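Local coordinates for protein synaptotagmin-1 (Arabidopsis thaliana, PDB 7AS6) that helps maintain plasma membrane integrity during freezing and osmotic stress, and probably binds phospholipid through its cytoplasmic C2 domains, the first of which makes up this chain, at residues A29-E39 and T71-E82; K89-L97 and F108-L116. One frame throughout, in Å; residues are numbered along the deposited sequence.

Interaction 1 (A29-E39 and T71-E82); sequences ADPFVKIKLSE and TQVLEFSVYDWE. With CD (cadmium ion), chain B.
F32 and Y79 meet because F32 turns its CG between its own backbone N and carbonyl carbon (chi1 64°), laying the ring against the neighbouring strand, where Y79 CB sits over one face, 3.7 Å from the ring centroid. The two rings are nearly parallel but slid apart, with little overlap. K34 sets CG beside its backbone N (chi1 -68°) and runs on extended, so that its methylenes cross the Y79 ring and NZ makes a cation-pi contact 4.5 Å from the ring centroid; a long aliphatic chain with a charged end suits this half-exposed face. Paired antiparallel backbone bonds link the strands, such as Y79 N to F32 O at 2.9 Å. At one end D80 OD1 takes the N-H of D30 at 2.8 Å and also binds cadmium. D30 OD2, both carboxylate oxygens of D80, W81 O and E82 OE2 converge on this ion with D24, while D30 OD1 accepts K52 N. By similarity the site holds calcium, a hard cation suited to carboxylates. At the other end S38 OG accepts V73 N at 2.8 Å, and the Q72 amide reaches S38 O. On the face opposite F32, K34 and Y79, I35 CG1 packs 3.4 Å from F76 CD1, and L37 CD1 meets L74 CD2. This apolar face, with V33 and V78, covers strands 8-18 and 57-66 of the opposing sheet in the C2 sandwich, while strand 88-96 flanks 73-80 along its other edge.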
loop_
_atom_site.group_PDB
_atom_site.type_symbol
_atom_site.label_atom_id
_atom_site.label_comp_id
_atom_site.label_asym_id
_atom_site.label_seq_id
_atom_site.Cartn_x
_atom_site.Cartn_y
_atom_site.Cartn_z
ATOM N N ALA A 29 10.554 13.277 -6.121
ATOM C CA ALA A 29 9.174 12.850 -6.298
ATOM C C ALA A 29 8.353 13.357 -5.127
ATOM O O ALA A 29 8.889 13.828 -4.124
ATOM C CB ALA A 29 9.062 11.332 -6.417
ATOM N N ASP A 30 7.040 13.289 -5.285
ATOM C CA ASP A 30 6.098 13.666 -4.236
ATOM C C ASP A 30 5.176 12.481 -4.041
ATOM O O ASP A 30 4.064 12.459 -4.583
ATOM C CB ASP A 30 5.337 14.937 -4.620
ATOM C CG ASP A 30 6.267 16.066 -5.038
ATOM O OD1 ASP A 30 6.984 16.634 -4.199
ATOM O OD2 ASP A 30 6.297 16.422 -6.221
ATOM N N PRO A 31 5.609 11.463 -3.294
ATOM C CA PRO A 31 4.874 10.201 -3.290
ATOM C C PRO A 31 3.696 10.170 -2.334
ATOM O O PRO A 31 3.717 10.737 -1.236
ATOM C CB PRO A 31 5.934 9.175 -2.868
ATOM C CG PRO A 31 6.951 9.955 -2.115
ATOM C CD PRO A 31 6.993 11.284 -2.806
ATOM N N PHE A 32 2.658 9.476 -2.795
ATOM C CA PHE A 32 1.585 8.963 -1.960
ATOM C C PHE A 32 1.277 7.528 -2.396
ATOM O O PHE A 32 1.691 7.089 -3.472
ATOM C CB PHE A 32 0.353 9.865 -2.056
ATOM C CG PHE A 32 -0.274 9.919 -3.420
ATOM C CD1 PHE A 32 0.226 10.771 -4.405
ATOM C CD2 PHE A 32 -1.396 9.154 -3.703
ATOM C CE1 PHE A 32 -0.376 10.837 -5.648
ATOM C CE2 PHE A 32 -1.994 9.208 -4.938
ATOM C CZ PHE A 32 -1.497 10.060 -5.912
ATOM N N VAL A 33 0.561 6.777 -1.551
ATOM C CA VAL A 33 0.244 5.376 -1.837
ATOM C C VAL A 33 -1.270 5.198 -1.936
ATOM O O VAL A 33 -2.013 5.695 -1.084
ATOM C CB VAL A 33 0.832 4.438 -0.758
ATOM C CG1 VAL A 33 0.620 2.973 -1.122
ATOM C CG2 VAL A 33 2.317 4.727 -0.561
ATOM N N LYS A 34 -1.731 4.484 -2.970
ATOM C CA LYS A 34 -3.112 4.002 -3.021
ATOM C C LYS A 34 -3.158 2.535 -2.596
ATOM O O LYS A 34 -2.297 1.733 -2.979
ATOM C CB LYS A 34 -3.732 4.168 -4.423
ATOM C CG LYS A 34 -3.968 5.628 -4.831
ATOM C CD LYS A 34 -4.758 5.741 -6.151
ATOM C CE LYS A 34 -4.886 7.203 -6.619
ATOM N NZ LYS A 34 -5.506 7.359 -7.981
ATOM N N ILE A 35 -4.145 2.183 -1.778
ATOM C CA ILE A 35 -4.295 0.808 -1.290
ATOM C C ILE A 35 -5.692 0.346 -1.649
ATOM O O ILE A 35 -6.678 1.026 -1.333
ATOM C CB ILE A 35 -4.062 0.674 0.223
ATOM C CG1 ILE A 35 -2.681 1.174 0.638
ATOM C CG2 ILE A 35 -4.247 -0.784 0.660
ATOM C CD1 ILE A 35 -2.675 2.629 1.088
ATOM N N LYS A 36 -5.778 -0.789 -2.325
ATOM C CA LYS A 36 -7.051 -1.383 -2.699
ATOM C C LYS A 36 -7.075 -2.825 -2.214
ATOM O O LYS A 36 -6.041 -3.494 -2.174
ATOM C CB LYS A 36 -7.255 -1.322 -4.220
ATOM C CG LYS A 36 -8.634 -1.738 -4.704
ATOM C CD LYS A 36 -9.727 -0.828 -4.145
ATOM C CE LYS A 36 -10.933 -1.648 -3.650
ATOM N NZ LYS A 36 -10.854 -2.028 -2.188
ATOM N N LEU A 37 -8.252 -3.308 -1.842
ATOM C CA LEU A 37 -8.427 -4.707 -1.480
ATOM C C LEU A 37 -9.272 -5.386 -2.549
ATOM O O LEU A 37 -10.359 -4.904 -2.882
ATOM C CB LEU A 37 -9.076 -4.844 -0.104
ATOM C CG LEU A 37 -9.271 -6.281 0.385
ATOM C CD1 LEU A 37 -7.942 -6.969 0.665
ATOM C CD2 LEU A 37 -10.153 -6.280 1.610
ATOM N N SER A 38 -8.765 -6.491 -3.088
ATOM C CA SER A 38 -9.452 -7.169 -4.176
ATOM C C SER A 38 -10.810 -7.677 -3.715
ATOM O O SER A 38 -11.050 -7.898 -2.524
ATOM C CB SER A 38 -8.621 -8.340 -4.700
ATOM O OG SER A 38 -8.422 -9.322 -3.695
ATOM N N GLU A 39 -11.706 -7.868 -4.680
ATOM C CA GLU A 39 -13.037 -8.377 -4.388
ATOM C C GLU A 39 -13.719 -7.494 -3.338
ATOM O O GLU A 39 -14.186 -7.967 -2.302
ATOM C CB GLU A 39 -12.966 -9.846 -3.941
ATOM C CG GLU A 39 -12.572 -10.838 -5.062
ATOM C CD GLU A 39 -11.164 -11.453 -4.918
ATOM O OE1 GLU A 39 -10.862 -12.068 -3.870
ATOM O OE2 GLU A 39 -10.358 -11.342 -5.873
ATOM N N THR A 71 -8.624 -15.756 -0.344
ATOM C CA THR A 71 -8.662 -15.307 -1.734
ATOM C C THR A 71 -8.171 -13.879 -1.927
ATOM O O THR A 71 -7.592 -13.567 -2.979
ATOM C CB THR A 71 -10.091 -15.400 -2.279
ATOM O OG1 THR A 71 -10.594 -16.721 -2.066
ATOM C CG2 THR A 71 -10.128 -15.084 -3.781
ATOM N N GLN A 72 -8.396 -13.008 -0.945
ATOM C CA GLN A 72 -8.278 -11.569 -1.151
ATOM C C GLN A 72 -6.837 -11.097 -1.047
ATOM O O GLN A 72 -6.066 -11.580 -0.212
ATOM C CB GLN A 72 -9.138 -10.823 -0.139
ATOM C CG GLN A 72 -10.579 -10.720 -0.546
ATOM C CD GLN A 72 -11.404 -9.999 0.485
ATOM O OE1 GLN A 72 -11.392 -10.359 1.659
ATOM N NE2 GLN A 72 -12.117 -8.961 0.059
ATOM N N VAL A 73 -6.473 -10.147 -1.908
ATOM C CA VAL A 73 -5.128 -9.591 -1.931
ATOM C C VAL A 73 -5.228 -8.072 -1.902
ATOM O O VAL A 73 -6.178 -7.480 -2.427
ATOM C CB VAL A 73 -4.317 -10.070 -3.161
ATOM C CG1 VAL A 73 -4.492 -11.570 -3.372
ATOM C CG2 VAL A 73 -4.741 -9.347 -4.388
ATOM N N LEU A 74 -4.258 -7.444 -1.246
ATOM C CA LEU A 74 -4.124 -5.997 -1.262
ATOM C C LEU A 74 -3.252 -5.593 -2.435
ATOM O O LEU A 74 -2.301 -6.292 -2.784
ATOM C CB LEU A 74 -3.501 -5.495 0.039
ATOM C CG LEU A 74 -4.402 -5.616 1.265
ATOM C CD1 LEU A 74 -3.555 -5.592 2.512
ATOM C CD2 LEU A 74 -5.420 -4.479 1.285
ATOM N N GLU A 75 -3.573 -4.464 -3.046
ATOM C CA GLU A 75 -2.724 -3.878 -4.071
ATOM C C GLU A 75 -2.275 -2.508 -3.592
ATOM O O GLU A 75 -3.111 -1.665 -3.259
ATOM C CB GLU A 75 -3.471 -3.770 -5.388
ATOM C CG GLU A 75 -2.581 -3.511 -6.571
ATOM C CD GLU A 75 -3.377 -3.043 -7.775
ATOM O OE1 GLU A 75 -3.949 -1.932 -7.700
ATOM O OE2 GLU A 75 -3.443 -3.789 -8.781
ATOM N N PHE A 76 -0.964 -2.307 -3.510
ATOM C CA PHE A 76 -0.383 -1.016 -3.180
ATOM C C PHE A 76 0.190 -0.383 -4.439
ATOM O O PHE A 76 0.891 -1.039 -5.217
ATOM C CB PHE A 76 0.719 -1.154 -2.142
ATOM C CG PHE A 76 0.279 -1.840 -0.879
ATOM C CD1 PHE A 76 -0.118 -1.095 0.229
ATOM C CD2 PHE A 76 0.249 -3.220 -0.803
ATOM C CE1 PHE A 76 -0.539 -1.729 1.408
ATOM C CE2 PHE A 76 -0.174 -3.869 0.368
ATOM C CZ PHE A 76 -0.560 -3.113 1.476
ATOM N N SER A 77 -0.092 0.896 -4.639
ATOM C CA SER A 77 0.418 1.601 -5.808
ATOM C C SER A 77 0.997 2.923 -5.357
ATOM O O SER A 77 0.313 3.716 -4.702
ATOM C CB SER A 77 -0.679 1.803 -6.838
ATOM O OG SER A 77 -1.166 0.543 -7.253
ATOM N N VAL A 78 2.251 3.149 -5.676
ATOM C CA VAL A 78 2.896 4.400 -5.338
ATOM C C VAL A 78 2.780 5.339 -6.535
ATOM O O VAL A 78 3.143 4.978 -7.661
ATOM C CB VAL A 78 4.360 4.171 -4.940
ATOM C CG1 VAL A 78 4.984 5.485 -4.517
ATOM C CG2 VAL A 78 4.440 3.130 -3.802
ATOM N N TYR A 79 2.214 6.520 -6.300
ATOM C CA TYR A 79 2.024 7.551 -7.309
ATOM C C TYR A 79 2.847 8.767 -6.940
ATOM O O TYR A 79 3.159 8.997 -5.773
ATOM C CB TYR A 79 0.561 7.999 -7.409
ATOM C CG TYR A 79 -0.364 7.012 -8.049
ATOM C CD1 TYR A 79 -0.730 7.152 -9.372
ATOM C CD2 TYR A 79 -0.879 5.942 -7.336
ATOM C CE1 TYR A 79 -1.581 6.259 -9.974
ATOM C CE2 TYR A 79 -1.738 5.035 -7.939
ATOM C CZ TYR A 79 -2.086 5.209 -9.260
ATOM O OH TYR A 79 -2.938 4.323 -9.886
ATOM N N ASP A 80 3.170 9.563 -7.946
ATOM C CA ASP A 80 3.737 10.884 -7.751
ATOM C C ASP A 80 2.642 11.931 -7.840
ATOM O O ASP A 80 1.893 11.978 -8.824
ATOM C CB ASP A 80 4.783 11.205 -8.813
ATOM C CG ASP A 80 5.218 12.650 -8.758
ATOM O OD1 ASP A 80 6.043 12.945 -7.876
ATOM O OD2 ASP A 80 4.728 13.503 -9.555
ATOM N N TRP A 81 2.590 12.812 -6.863
ATOM C CA TRP A 81 1.649 13.923 -6.940
ATOM C C TRP A 81 2.198 15.072 -7.778
ATOM O O TRP A 81 3.382 15.393 -7.725
ATOM C CB TRP A 81 1.339 14.410 -5.532
ATOM C CG TRP A 81 0.566 15.697 -5.424
ATOM C CD1 TRP A 81 -0.788 15.830 -5.368
ATOM C CD2 TRP A 81 1.105 17.012 -5.248
ATOM N NE1 TRP A 81 -1.128 17.149 -5.193
ATOM C CE2 TRP A 81 0.019 17.893 -5.099
ATOM C CE3 TRP A 81 2.401 17.528 -5.187
ATOM C CZ2 TRP A 81 0.187 19.261 -4.909
ATOM C CZ3 TRP A 81 2.569 18.892 -5.004
ATOM C CH2 TRP A 81 1.468 19.744 -4.873
ATOM N N GLU A 82 1.326 15.702 -8.557
ATOM C CA GLU A 82 1.588 17.013 -9.122
ATOM C C GLU A 82 0.312 17.810 -8.969
ATOM O O GLU A 82 -0.778 17.241 -8.987
ATOM C CB GLU A 82 1.981 16.957 -10.612
ATOM C CG GLU A 82 3.401 16.509 -10.855
ATOM C CD GLU A 82 4.396 17.515 -10.341
ATOM O OE1 GLU A 82 4.104 18.724 -10.390
ATOM O OE2 GLU A 82 5.481 17.110 -9.896
HETATM CD CD CD B . 5.727 15.369 -8.343
HETATM O O HOH W 1 -8.085 -12.482 -5.549
#

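Interaction 2 (K89-L97 and F108-L116)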
loop_
_atom_site.group_PDB
_atom_site.type_symbol
_atom_site.label_atom_id
_atom_site.label_comp_id
_atom_site.label_asym_id
_atom_site.label_seq_id
_atom_site.Cartn_x
_atom_site.Cartn_y
_atom_site.Cartn_z
ATOM N N LYS A 89 1.724 6.784 -11.899
ATOM C CA LYS A 89 2.115 5.672 -11.045
ATOM C C LYS A 89 3.625 5.497 -11.114
ATOM O O LYS A 89 4.215 5.559 -12.194
ATOM C CB LYS A 89 1.402 4.389 -11.488
ATOM C CG LYS A 89 1.571 3.209 -10.539
ATOM C CD LYS A 89 0.879 1.940 -11.067
ATOM C CE LYS A 89 -0.515 2.235 -11.629
ATOM N NZ LYS A 89 -1.632 1.773 -10.755
ATOM N N MET A 90 4.259 5.315 -9.958
ATOM C CA MET A 90 5.688 5.060 -9.934
ATOM C C MET A 90 6.007 3.591 -9.775
ATOM O O MET A 90 7.090 3.163 -10.176
ATOM C CB MET A 90 6.357 5.840 -8.803
ATOM C CG MET A 90 6.139 7.357 -8.878
ATOM S SD MET A 90 6.936 8.137 -7.451
ATOM C CE MET A 90 8.649 7.885 -7.906
ATOM N N GLY A 91 5.082 2.820 -9.228
ATOM C CA GLY A 91 5.311 1.408 -9.001
ATOM C C GLY A 91 4.205 0.824 -8.150
ATOM O O GLY A 91 3.379 1.538 -7.566
ATOM N N MET A 92 4.209 -0.499 -8.065
ATOM C CA MET A 92 3.124 -1.167 -7.367
ATOM C C MET A 92 3.543 -2.587 -7.018
ATOM O O MET A 92 4.536 -3.112 -7.530
ATOM C CB MET A 92 1.871 -1.171 -8.226
ATOM C CG MET A 92 2.140 -1.816 -9.546
ATOM S SD MET A 92 0.918 -3.085 -9.771
ATOM C CE MET A 92 -0.468 -2.027 -10.203
ATOM N N ASN A 93 2.769 -3.196 -6.124
ATOM C CA ASN A 93 2.884 -4.620 -5.843
ATOM C C ASN A 93 1.643 -5.090 -5.099
ATOM O O ASN A 93 0.751 -4.311 -4.750
ATOM C CB ASN A 93 4.139 -4.963 -5.042
ATOM C CG ASN A 93 4.738 -6.279 -5.477
ATOM O OD1 ASN A 93 4.028 -7.156 -5.971
ATOM N ND2 ASN A 93 6.049 -6.413 -5.334
ATOM N N VAL A 94 1.609 -6.386 -4.850
ATOM C CA VAL A 94 0.423 -7.027 -4.321
ATOM C C VAL A 94 0.820 -7.775 -3.054
ATOM O O VAL A 94 1.997 -8.043 -2.809
ATOM C CB VAL A 94 -0.194 -7.952 -5.388
ATOM C CG1 VAL A 94 0.353 -9.347 -5.278
ATOM C CG2 VAL A 94 -1.699 -7.931 -5.317
ATOM N N LEU A 95 -0.171 -8.073 -2.214
ATOM C CA LEU A 95 0.104 -8.762 -0.952
ATOM C C LEU A 95 -1.146 -9.519 -0.534
ATOM O O LEU A 95 -2.146 -8.904 -0.151
ATOM C CB LEU A 95 0.538 -7.790 0.141
ATOM C CG LEU A 95 0.706 -8.422 1.525
ATOM C CD1 LEU A 95 1.676 -9.584 1.462
ATOM C CD2 LEU A 95 1.171 -7.403 2.561
ATOM N N ALA A 96 -1.077 -10.848 -0.596
ATOM C CA ALA A 96 -2.236 -11.675 -0.300
ATOM C C ALA A 96 -2.512 -11.666 1.190
ATOM O O ALA A 96 -1.592 -11.657 2.007
ATOM C CB ALA A 96 -2.011 -13.108 -0.776
ATOM N N LEU A 97 -3.794 -11.658 1.546
ATOM C CA LEU A 97 -4.147 -11.718 2.952
ATOM C C LEU A 97 -3.870 -13.091 3.560
ATOM O O LEU A 97 -3.777 -13.197 4.783
ATOM C CB LEU A 97 -5.614 -11.330 3.145
ATOM C CG LEU A 97 -5.993 -9.901 2.749
ATOM C CD1 LEU A 97 -7.365 -9.538 3.308
ATOM C CD2 LEU A 97 -4.929 -8.924 3.220
ATOM N N PHE A 108 6.069 -6.543 6.072
ATOM C CA PHE A 108 6.435 -7.031 4.751
ATOM C C PHE A 108 7.194 -5.943 4.014
ATOM O O PHE A 108 6.924 -4.751 4.188
ATOM C CB PHE A 108 5.201 -7.428 3.913
ATOM C CG PHE A 108 4.294 -8.415 4.592
ATOM C CD1 PHE A 108 4.460 -9.779 4.399
ATOM C CD2 PHE A 108 3.273 -7.981 5.424
ATOM C CE1 PHE A 108 3.626 -10.697 5.031
ATOM C CE2 PHE A 108 2.431 -8.894 6.057
ATOM C CZ PHE A 108 2.610 -10.252 5.860
ATOM N N THR A 109 8.135 -6.359 3.174
ATOM C CA THR A 109 8.810 -5.453 2.247
ATOM C C THR A 109 8.459 -5.869 0.825
ATOM O O THR A 109 8.839 -6.959 0.384
ATOM C CB THR A 109 10.319 -5.476 2.453
ATOM O OG1 THR A 109 10.616 -5.078 3.799
ATOM C CG2 THR A 109 10.986 -4.520 1.474
ATOM N N LEU A 110 7.741 -5.006 0.112
ATOM C CA LEU A 110 7.328 -5.272 -1.258
ATOM C C LEU A 110 8.207 -4.469 -2.200
ATOM O O LEU A 110 8.327 -3.247 -2.059
ATOM C CB LEU A 110 5.859 -4.903 -1.473
ATOM C CG LEU A 110 4.929 -5.430 -0.381
ATOM C CD1 LEU A 110 3.499 -4.927 -0.557
ATOM C CD2 LEU A 110 4.975 -6.944 -0.385
ATOM N N GLU A 111 8.833 -5.148 -3.149
ATOM C CA GLU A 111 9.571 -4.432 -4.174
ATOM C C GLU A 111 8.573 -3.862 -5.168
ATOM O O GLU A 111 7.630 -4.548 -5.571
ATOM C CB GLU A 111 10.589 -5.349 -4.855
ATOM C CG GLU A 111 11.718 -5.765 -3.899
ATOM C CD GLU A 111 12.954 -6.314 -4.605
ATOM O OE1 GLU A 111 12.966 -6.353 -5.857
ATOM O OE2 GLU A 111 13.915 -6.706 -3.901
ATOM N N LEU A 112 8.744 -2.594 -5.521
ATOM C CA LEU A 112 7.833 -1.953 -6.458
ATOM C C LEU A 112 8.166 -2.376 -7.876
ATOM O O LEU A 112 9.335 -2.376 -8.277
ATOM C CB LEU A 112 7.917 -0.441 -6.315
ATOM C CG LEU A 112 7.525 -0.057 -4.899
ATOM C CD1 LEU A 112 7.860 1.387 -4.650
ATOM C CD2 LEU A 112 6.044 -0.324 -4.688
ATOM N N ARG A 113 7.138 -2.746 -8.635
ATOM C CA ARG A 113 7.310 -3.141 -10.025
ATOM C C ARG A 113 6.356 -2.349 -10.908
ATOM O O ARG A 113 5.431 -1.683 -10.427
ATOM C CB ARG A 113 7.091 -4.646 -10.215
ATOM C CG ARG A 113 5.784 -5.165 -9.653
ATOM C CD ARG A 113 5.674 -6.659 -9.897
ATOM N NE ARG A 113 6.798 -7.383 -9.309
ATOM C CZ ARG A 113 7.074 -8.663 -9.545
ATOM N NH1 ARG A 113 6.312 -9.370 -10.370
ATOM N NH2 ARG A 113 8.119 -9.237 -8.959
ATOM N N LYS A 114 6.597 -2.431 -12.225
ATOM C CA LYS A 114 5.785 -1.678 -13.179
ATOM C C LYS A 114 4.373 -2.242 -13.282
ATOM O O LYS A 114 3.398 -1.482 -13.328
ATOM C CB LYS A 114 6.449 -1.670 -14.558
ATOM C CG LYS A 114 5.595 -1.019 -15.644
ATOM C CD LYS A 114 6.037 -1.455 -17.044
ATOM C CE LYS A 114 4.938 -1.238 -18.083
ATOM N NZ LYS A 114 5.159 -2.043 -19.329
ATOM N N THR A 115 4.238 -3.564 -13.328
ATOM C CA THR A 115 2.925 -4.174 -13.484
ATOM C C THR A 115 2.977 -5.621 -12.995
ATOM O O THR A 115 4.038 -6.147 -12.641
ATOM C CB THR A 115 2.452 -4.082 -14.937
ATOM O OG1 THR A 115 1.147 -4.662 -15.053
ATOM C CG2 THR A 115 3.419 -4.815 -15.852
ATOM N N LEU A 116 1.809 -6.261 -12.997
ATOM C CA LEU A 116 1.603 -7.584 -12.406
ATOM C C LEU A 116 1.598 -8.722 -13.436
ATOM O O LEU A 116 2.035 -8.559 -14.578
ATOM C CB LEU A 116 0.285 -7.579 -11.618
ATOM C CG LEU A 116 -0.784 -6.577 -12.101
ATOM C CD1 LEU A 116 -1.450 -7.017 -13.416
ATOM C CD2 LEU A 116 -1.830 -6.295 -11.019
#
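L95 and F108 cross at about a right angle: the leucine lays its branched end over one face of the phenyl ring, CD2 lying 4.0 Å from the ring centroid in a CH-pi contact. With CG placed opposite its backbone N (chi1 174°), L95 directs both methyls at the ring, while its CB meets L110 CD1 at 4.2 Å. Branched leucines beside a flat ring fill this apolar corner, and L136 of strand 131-140 touches both L95 and F108. Farther along, N93 CB lies 4.0 Å from L110 CB. Its ND2 is 2.5 Å from E111 O, shorter than a normal N-H...O bond, so the detail here is doubtful; OD1 accepts V94 N. M92 and R113 form a single antiparallel hydrogen-bonded pair, each backbone N donating to the other's O at 2.9 Å, and R113 CG rests 3.2 Å from M92 O. G91 suits the place beside L112 because it brings no side chain to the approach, and its CA lies 3.4 Å from R113 O. The chemistry is therefore mixed: apolar contact where F108 and L95 meet, then one two-bond backbone bridge and a close, doubtful amide contact, which implies a local junction of edge strand 88-96 with strand 106-111 and the loop that follows it, not a continuous ladder.

In the fold
Interaction 1 is the more deeply placed: it joins two central strands of one sheet over their full length and buries 1125 Å², against 592 Å² for interaction 2, where nearly half of the touching residues are exposed. The contacts share that sheet, since strands 73-80 and 88-96 are neighbours in it; V78 faces both M90 and G91 there in a classic beta bulge. Interaction 2 instead joins 88-96, one edge of that sheet, to 106-111, one edge of the opposing sheet, and to the loop after it. Chemistry follows place. A regular ladder with an apolar inner face ends at the metal site in 29-39 and 71-82, whereas 89-97 and 108-116 rely on a few separate contacts.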